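PDB 5DXL: trehalose-6-phosphate phosphatase from Neosartorya fumigata, which is a phosphatase of the haloacid dehalogenase (HAD) clan, built from a core around a mixed, mostly parallel sheet and a smaller cap domain. Local coordinates for residues T220-D223 and M224-A227; S108-G111 and W112-E115; L269-S273 and S274-Y278. One frame throughout, in Å; residues are numbered along the deposited sequence.

Contact 1 (T220-D223 and M224-A227); sequences TDED and MFRA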
loop_
_atom_site.group_PDB
_atom_site.type_symbol
_atom_site.label_atom_id
_atom_site.label_comp_id
_atom_site.label_asym_id
_atom_site.label_seq_id
_atom_site.Cartn_x
_atom_site.Cartn_y
_atom_site.Cartn_z
ATOM N N THR A 220 -6.442 -4.257 0.635
ATOM C CA THR A 220 -5.596 -3.305 1.347
ATOM C C THR A 220 -5.403 -2.020 0.540
ATOM O O THR A 220 -5.267 -0.931 1.102
ATOM C CB THR A 220 -4.203 -3.910 1.691
ATOM O OG1 THR A 220 -3.273 -3.695 0.618
ATOM C CG2 THR A 220 -4.324 -5.397 1.972
ATOM N N ASP A 221 -5.391 -2.147 -0.782
ATOM C CA ASP A 221 -5.228 -0.992 -1.643
ATOM C C ASP A 221 -6.429 -0.057 -1.588
ATOM O O ASP A 221 -6.298 1.136 -1.855
ATOM C CB ASP A 221 -4.980 -1.450 -3.078
ATOM C CG ASP A 221 -3.639 -2.113 -3.236
ATOM O OD1 ASP A 221 -2.700 -1.723 -2.514
ATOM O OD2 ASP A 221 -3.527 -3.012 -4.091
ATOM N N GLU A 222 -7.587 -0.605 -1.244
ATOM C CA GLU A 222 -8.797 0.193 -1.054
ATOM C C GLU A 222 -8.574 1.332 -0.059
ATOM O O GLU A 222 -9.152 2.408 -0.196
ATOM C CB GLU A 222 -9.957 -0.700 -0.599
ATOM C CG GLU A 222 -10.426 -1.673 -1.679
ATOM C CD GLU A 222 -11.142 -0.963 -2.819
ATOM O OE1 GLU A 222 -11.959 -0.061 -2.538
ATOM O OE2 GLU A 222 -10.877 -1.296 -3.992
ATOM N N ASP A 223 -7.706 1.112 0.924
ATOM C CA ASP A 223 -7.469 2.136 1.939
ATOM C C ASP A 223 -6.719 3.340 1.353
ATOM O O ASP A 223 -6.891 4.467 1.819
ATOM C CB ASP A 223 -6.715 1.541 3.136
ATOM C CG ASP A 223 -7.605 0.642 4.004
ATOM O OD1 ASP A 223 -8.828 0.910 4.107
ATOM O OD2 ASP A 223 -7.077 -0.334 4.584
HETATM N N MSE A 224 -5.900 3.114 0.321
HETATM C CA MSE A 224 -5.261 4.223 -0.395
HETATM C C MSE A 224 -6.323 5.087 -1.066
HETATM O O MSE A 224 -6.251 6.316 -1.006
HETATM C CB MSE A 224 -4.266 3.720 -1.448
HETATM C CG MSE A 224 -3.102 2.948 -0.860
HETATM SE SE MSE A 224 -1.623 2.749 -2.118
HETATM C CE MSE A 224 -2.497 1.575 -3.431
ATOM N N PHE A 225 -7.290 4.439 -1.715
ATOM C CA PHE A 225 -8.344 5.169 -2.424
ATOM C C PHE A 225 -9.178 5.975 -1.427
ATOM O O PHE A 225 -9.517 7.132 -1.683
ATOM C CB PHE A 225 -9.261 4.227 -3.215
ATOM C CG PHE A 225 -8.538 3.251 -4.110
ATOM C CD1 PHE A 225 -7.371 3.604 -4.778
ATOM C CD2 PHE A 225 -9.041 1.966 -4.281
ATOM C CE1 PHE A 225 -6.711 2.686 -5.601
ATOM C CE2 PHE A 225 -8.395 1.043 -5.095
ATOM C CZ PHE A 225 -7.229 1.399 -5.762
ATOM N N ARG A 226 -9.488 5.354 -0.291
ATOM C CA ARG A 226 -10.201 6.040 0.792
ATOM C C ARG A 226 -9.448 7.272 1.249
ATOM O O ARG A 226 -10.028 8.342 1.417
ATOM C CB ARG A 226 -10.414 5.112 1.992
ATOM C CG ARG A 226 -11.565 4.171 1.841
ATOM C CD ARG A 226 -11.919 3.462 3.158
ATOM N NE ARG A 226 -12.855 2.382 2.877
ATOM C CZ ARG A 226 -12.490 1.128 2.627
ATOM N NH1 ARG A 226 -11.208 0.790 2.657
ATOM N NH2 ARG A 226 -13.407 0.207 2.355
ATOM N N ALA A 227 -8.147 7.120 1.466
ATOM C CA ALA A 227 -7.341 8.233 1.930
ATOM C C ALA A 227 -7.341 9.387 0.936
ATOM O O ALA A 227 -7.388 10.553 1.328
ATOM C CB ALA A 227 -5.907 7.770 2.208
#
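Near the start of helix 222-229, the crossover helix between strands 211-216 and 238-243, Asp223 and Arg226 form a salt bridge. Asp223 OD1 lies 2.8 Å from Arg226 NH1, close to the guanidinium plane and at its edge. The bond is bent (118° at the hydrogen) and counts as weak. Arg226 is extended from CG to NE, and a near right-angled twist about its last torsion (chi4 92°) turns NH1 back to Asp223.

Phe225 packs against Cys214 of strand 211-216 and Ser240 and Thr242 of strand 238-243. Asp221 O sits 3.6 Å above the plane of the Phe225 ring, over its centre. The Glu222 carboxylate meets the ring edge, with OE2 3.6 Å from Phe225 CE2 and the two planes 81° apart. Glu222 OE1 is bonded to Glu251 N and OE2 to Thr250 OG1. Selenomethionine Met224 runs alongside Asp221, its CE 3.4 Å from Asp221 OD1. That oxygen also forms a salt bridge with Lys190, while Asp221 OD2 lies near a carboxylate oxygen of Asp26.

Asp221 O receives weak bonds from Met224 N and Phe225 N. Regular helical bonds then follow, Arg226 N to Glu222 O and Ala227 N to Asp223 O, both 3.0 Å. An acidic turn after a core strand, next to such a lysine and aspartate, is consistent with motif IV of the HAD fold.

Contact 2 (S108-G111 and W112-E115); sequences SDMG and WQKE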
loop_
_atom_site.group_PDB
_atom_site.type_symbol
_atom_site.label_atom_id
_atom_site.label_comp_id
_atom_site.label_asym_id
_atom_site.label_seq_id
_atom_site.Cartn_x
_atom_site.Cartn_y
_atom_site.Cartn_z
ATOM N N SER A 108 9.540 3.109 16.142
ATOM C CA SER A 108 8.364 3.258 16.997
ATOM C C SER A 108 8.594 2.612 18.362
ATOM O O SER A 108 9.494 1.804 18.530
ATOM C CB SER A 108 7.133 2.635 16.330
ATOM O OG SER A 108 7.135 1.221 16.441
ATOM N N ASP A 109 7.753 2.957 19.333
ATOM C CA ASP A 109 7.765 2.292 20.634
ATOM C C ASP A 109 6.913 1.026 20.556
ATOM O O ASP A 109 5.690 1.098 20.522
ATOM C CB ASP A 109 7.248 3.257 21.713
ATOM C CG ASP A 109 7.070 2.605 23.079
ATOM O OD1 ASP A 109 7.407 1.421 23.271
ATOM O OD2 ASP A 109 6.584 3.312 23.990
HETATM N N MSE A 110 7.550 -0.137 20.547
HETATM C CA MSE A 110 6.785 -1.370 20.452
HETATM C C MSE A 110 6.577 -2.016 21.823
HETATM O O MSE A 110 6.435 -3.236 21.938
HETATM C CB MSE A 110 7.453 -2.331 19.477
HETATM C CG MSE A 110 7.381 -1.794 18.051
HETATM SE SE MSE A 110 7.920 -3.110 16.724
HETATM C CE MSE A 110 9.860 -2.872 16.897
ATOM N N GLY A 111 6.539 -1.179 22.856
ATOM C CA GLY A 111 6.240 -1.649 24.199
ATOM C C GLY A 111 4.906 -2.376 24.272
ATOM O O GLY A 111 4.717 -3.225 25.145
ATOM N N TRP A 112 3.995 -2.026 23.363
ATOM C CA TRP A 112 2.688 -2.691 23.287
ATOM C C TRP A 112 2.830 -4.197 23.098
ATOM O O TRP A 112 1.964 -4.969 23.533
ATOM C CB TRP A 112 1.834 -2.095 22.154
ATOM C CG TRP A 112 2.418 -2.209 20.777
ATOM C CD1 TRP A 112 3.174 -1.268 20.127
ATOM C CD2 TRP A 112 2.276 -3.308 19.866
ATOM N NE1 TRP A 112 3.515 -1.720 18.874
ATOM C CE2 TRP A 112 2.974 -2.966 18.685
ATOM C CE3 TRP A 112 1.620 -4.545 19.930
ATOM C CZ2 TRP A 112 3.048 -3.820 17.586
ATOM C CZ3 TRP A 112 1.694 -5.392 18.836
ATOM C CH2 TRP A 112 2.403 -5.027 17.682
ATOM N N GLN A 113 3.918 -4.631 22.471
ATOM C CA GLN A 113 4.100 -6.054 22.214
ATOM C C GLN A 113 4.228 -6.860 23.509
ATOM O O GLN A 113 3.803 -8.006 23.572
ATOM C CB GLN A 113 5.313 -6.298 21.326
ATOM C CG GLN A 113 5.115 -5.773 19.922
ATOM C CD GLN A 113 6.026 -6.447 18.928
ATOM O OE1 GLN A 113 6.818 -7.315 19.288
ATOM N NE2 GLN A 113 5.916 -6.057 17.664
ATOM N N LYS A 114 4.821 -6.254 24.533
ATOM C CA LYS A 114 4.983 -6.928 25.811
ATOM C C LYS A 114 3.613 -7.229 26.415
ATOM O O LYS A 114 3.349 -8.342 26.866
ATOM C CB LYS A 114 5.820 -6.077 26.779
ATOM C CG LYS A 114 6.047 -6.739 28.139
ATOM C CD LYS A 114 7.009 -5.929 29.020
ATOM C CE LYS A 114 7.168 -6.579 30.389
ATOM N NZ LYS A 114 8.310 -6.010 31.152
ATOM N N GLU A 115 2.737 -6.235 26.406
ATOM C CA GLU A 115 1.419 -6.411 27.006
ATOM C C GLU A 115 0.549 -7.348 26.173
ATOM O O GLU A 115 -0.174 -8.178 26.717
ATOM C CB GLU A 115 0.725 -5.065 27.179
ATOM C CG GLU A 115 -0.517 -5.141 28.044
ATOM C CD GLU A 115 -1.032 -3.780 28.460
ATOM O OE1 GLU A 115 -0.306 -2.786 28.259
ATOM O OE2 GLU A 115 -2.164 -3.710 28.989
HETATM O O HOH W 1 4.630 0.147 16.884
#
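Trp112 folds back over the loop residues Asp109 and Met110 at the start of helix 112-125. Trp112 CB rests 3.7 Å from Gly111 C. From there CG stands between the backbone N and the carbonyl carbon (chi1 60°), which turns the indole toward the incoming loop. Trp112 CD1 meets Asp109 O at 3.5 Å, with the oxygen at the ring edge. Trp112 NE1 passes 3.6 Å from Met110 CA. Trp112 NE1 donates to a water 2.9 Å away, in the ring plane, and this water donates in turn to Ser108 OG. The indole N-H is thus tied to the loop through one water. Met110 O lies over one face, and farther out Gln113 CG covers the six-membered ring. The rest of the indole's surroundings come from outside the two segments: Trp170 meets it edge-to-face, and Leu139, Val183 and Pro185 pack on it from the neighbouring strands.

Gln113 lies side by side with selenomethionine Met110. Gln113 NE2 is 3.7 Å from Met110 SE. The polar end has stronger partners outside: Gln113 OE1 accepts from Arg134 NH2 and NE2 donates to Arg136 O.

Two backbone bonds, each spanning three residues, lie at the entry to the helix. Gln113 N donates to Met110 O at 2.9 Å, and Lys114 N donates to Gly111 O at 3.1 Å. Just before them, Gly111 N donates to Asp109 OD1 at 2.8 Å, reaching it from above the carboxylate plane. This is an Asx turn. It leads the chain into a helix whose tryptophan packs on the four-stranded antiparallel sheet, as in the alpha/beta cap domain of a HAD phosphatase.

Contact 3 (L269-S273 and S274-Y278); sequences LNNSS and SAQEY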
loop_
_atom_site.group_PDB
_atom_site.type_symbol
_atom_site.label_atom_id
_atom_site.label_comp_id
_atom_site.label_asym_id
_atom_site.label_seq_id
_atom_site.Cartn_x
_atom_site.Cartn_y
_atom_site.Cartn_z
ATOM N N LEU A 269 1.836 7.621 -20.733
ATOM C CA LEU A 269 2.301 8.837 -20.073
ATOM C C LEU A 269 3.770 9.097 -20.405
ATOM O O LEU A 269 4.162 10.239 -20.704
ATOM C CB LEU A 269 2.107 8.748 -18.555
ATOM C CG LEU A 269 0.661 8.596 -18.084
ATOM C CD1 LEU A 269 0.647 8.536 -16.563
ATOM C CD2 LEU A 269 -0.218 9.742 -18.584
ATOM N N ASN A 270 4.576 8.040 -20.383
ATOM C CA ASN A 270 5.997 8.150 -20.716
ATOM C C ASN A 270 6.214 8.668 -22.126
ATOM O O ASN A 270 7.150 9.430 -22.373
ATOM C CB ASN A 270 6.703 6.802 -20.579
ATOM C CG ASN A 270 6.919 6.383 -19.125
ATOM O OD1 ASN A 270 6.899 7.205 -18.218
ATOM N ND2 ASN A 270 7.153 5.092 -18.916
ATOM N N ASN A 271 5.359 8.250 -23.051
ATOM C CA ASN A 271 5.522 8.625 -24.456
ATOM C C ASN A 271 5.147 10.068 -24.745
ATOM O O ASN A 271 5.287 10.528 -25.885
ATOM C CB ASN A 271 4.706 7.689 -25.342
ATOM C CG ASN A 271 5.290 6.294 -25.395
ATOM O OD1 ASN A 271 6.470 6.097 -25.106
ATOM N ND2 ASN A 271 4.466 5.316 -25.767
ATOM N N SER A 272 4.675 10.782 -23.725
ATOM C CA SER A 272 4.392 12.204 -23.874
ATOM C C SER A 272 5.621 13.040 -23.520
ATOM O O SER A 272 5.553 14.272 -23.502
ATOM C CB SER A 272 3.200 12.625 -23.006
ATOM O OG SER A 272 3.545 12.646 -21.633
ATOM N N SER A 273 6.740 12.371 -23.244
ATOM C CA SER A 273 7.997 13.069 -22.994
ATOM C C SER A 273 8.406 13.841 -24.235
ATOM O O SER A 273 8.034 13.474 -25.350
ATOM C CB SER A 273 9.112 12.095 -22.603
ATOM O OG SER A 273 9.591 11.398 -23.747
ATOM N N SER A 274 9.171 14.908 -24.041
ATOM C CA SER A 274 9.693 15.671 -25.168
ATOM C C SER A 274 10.476 14.783 -26.125
ATOM O O SER A 274 10.269 14.834 -27.335
ATOM C CB SER A 274 10.578 16.818 -24.671
ATOM O OG SER A 274 9.794 17.791 -24.009
ATOM N N ALA A 275 11.368 13.959 -25.590
ATOM C CA ALA A 275 12.183 13.088 -26.429
ATOM C C ALA A 275 11.317 12.144 -27.268
ATOM O O ALA A 275 11.483 12.057 -28.486
ATOM C CB ALA A 275 13.165 12.295 -25.576
ATOM N N GLN A 276 10.377 11.456 -26.620
ATOM C CA GLN A 276 9.508 10.522 -27.333
ATOM C C GLN A 276 8.622 11.213 -28.358
ATOM O O GLN A 276 8.385 10.673 -29.441
ATOM C CB GLN A 276 8.642 9.732 -26.354
ATOM C CG GLN A 276 9.339 8.513 -25.801
ATOM C CD GLN A 276 9.946 7.654 -26.903
ATOM O OE1 GLN A 276 9.306 7.386 -27.923
ATOM N NE2 GLN A 276 11.190 7.229 -26.707
ATOM N N GLU A 277 8.133 12.404 -28.024
ATOM C CA GLU A 277 7.323 13.168 -28.967
ATOM C C GLU A 277 8.121 13.540 -30.216
ATOM O O GLU A 277 7.573 13.593 -31.314
ATOM C CB GLU A 277 6.771 14.432 -28.317
ATOM C CG GLU A 277 5.624 14.200 -27.362
ATOM C CD GLU A 277 5.019 15.503 -26.883
ATOM O OE1 GLU A 277 5.732 16.535 -26.885
ATOM O OE2 GLU A 277 3.826 15.499 -26.519
ATOM N N TYR A 278 9.411 13.808 -30.051
ATOM C CA TYR A 278 10.251 14.108 -31.207
ATOM C C TYR A 278 10.425 12.876 -32.091
ATOM O O TYR A 278 10.195 12.934 -33.299
ATOM C CB TYR A 278 11.626 14.627 -30.780
ATOM C CG TYR A 278 12.429 15.127 -31.960
ATOM C CD1 TYR A 278 13.328 14.300 -32.622
ATOM C CD2 TYR A 278 12.262 16.421 -32.429
ATOM C CE1 TYR A 278 14.048 14.757 -33.712
ATOM C CE2 TYR A 278 12.981 16.884 -33.517
ATOM C CZ TYR A 278 13.866 16.050 -34.151
ATOM O OH TYR A 278 14.576 16.523 -35.232
#
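A type I turn from Asn270 to Ser273 ends helix 259-270, and at the N-cap of the next helix Ser273 O accepts from Glu277 N at 2.9 Å. The Ser273 side chain adds a second bond. Ser273 OG receives Gln276 N at 3.0 Å, and the bond is fairly straight (162° at the hydrogen). A chi1 of 76° swings the hydroxyl round to that N-H in the first turn.

Gln276 settles over this cap. Gln276 CB is 3.2 Å from Ser273 OG and 3.5 Å from Asn271 O. The chain bends at chi2, and Gln276 CG comes 3.8 Å from Asn271 OD1. The contact between these two side chains is of CG with OD1; the amide planes are 51° apart.

Glu277 takes a different course. It extends beyond CG and runs back along the turn, with Glu277 CD 3.6 Å from Ser272 O. Its OE2 has a long, weak ion pair with Arg16.

The turn is also fixed from the side of the earlier helix. Ser272 OG donates to Leu269 O at 2.7 Å, in the carbonyl plane, and Ser272 N donates to the same oxygen. Leu12 and Tyr15 of helix 8-17 touch both Leu269 and Ser272.

The carboxylate of Glu277, so near the N-terminus of its helix, may be favoured by the helix end. The firmer point is the cap itself: Ser273 satisfies two N-H groups at the helix start, one with a hydroxyl and one with a carbonyl.

How the contacts relate
Along the chain contact 2 comes first, then contact 1, then contact 3. None touches another. Each includes the start of a helix, but in different parts of the molecule. Contact 1 is the central one, its centre about 8 Å from that of the chain, and it alone adjoins the Asp26 and Lys190 cluster at the probable active site. Contact 2 opens the helix that packs on the four-stranded sheet of the probable cap; its nearest atoms are about 17 Å from those of contact 1. Contact 3 joins two helices near the C-terminus, about 14 Å from contact 1 by nearest atoms. Contacts 2 and 3 lie on opposite sides of the chain's centre, their own centres about 50 Å apart.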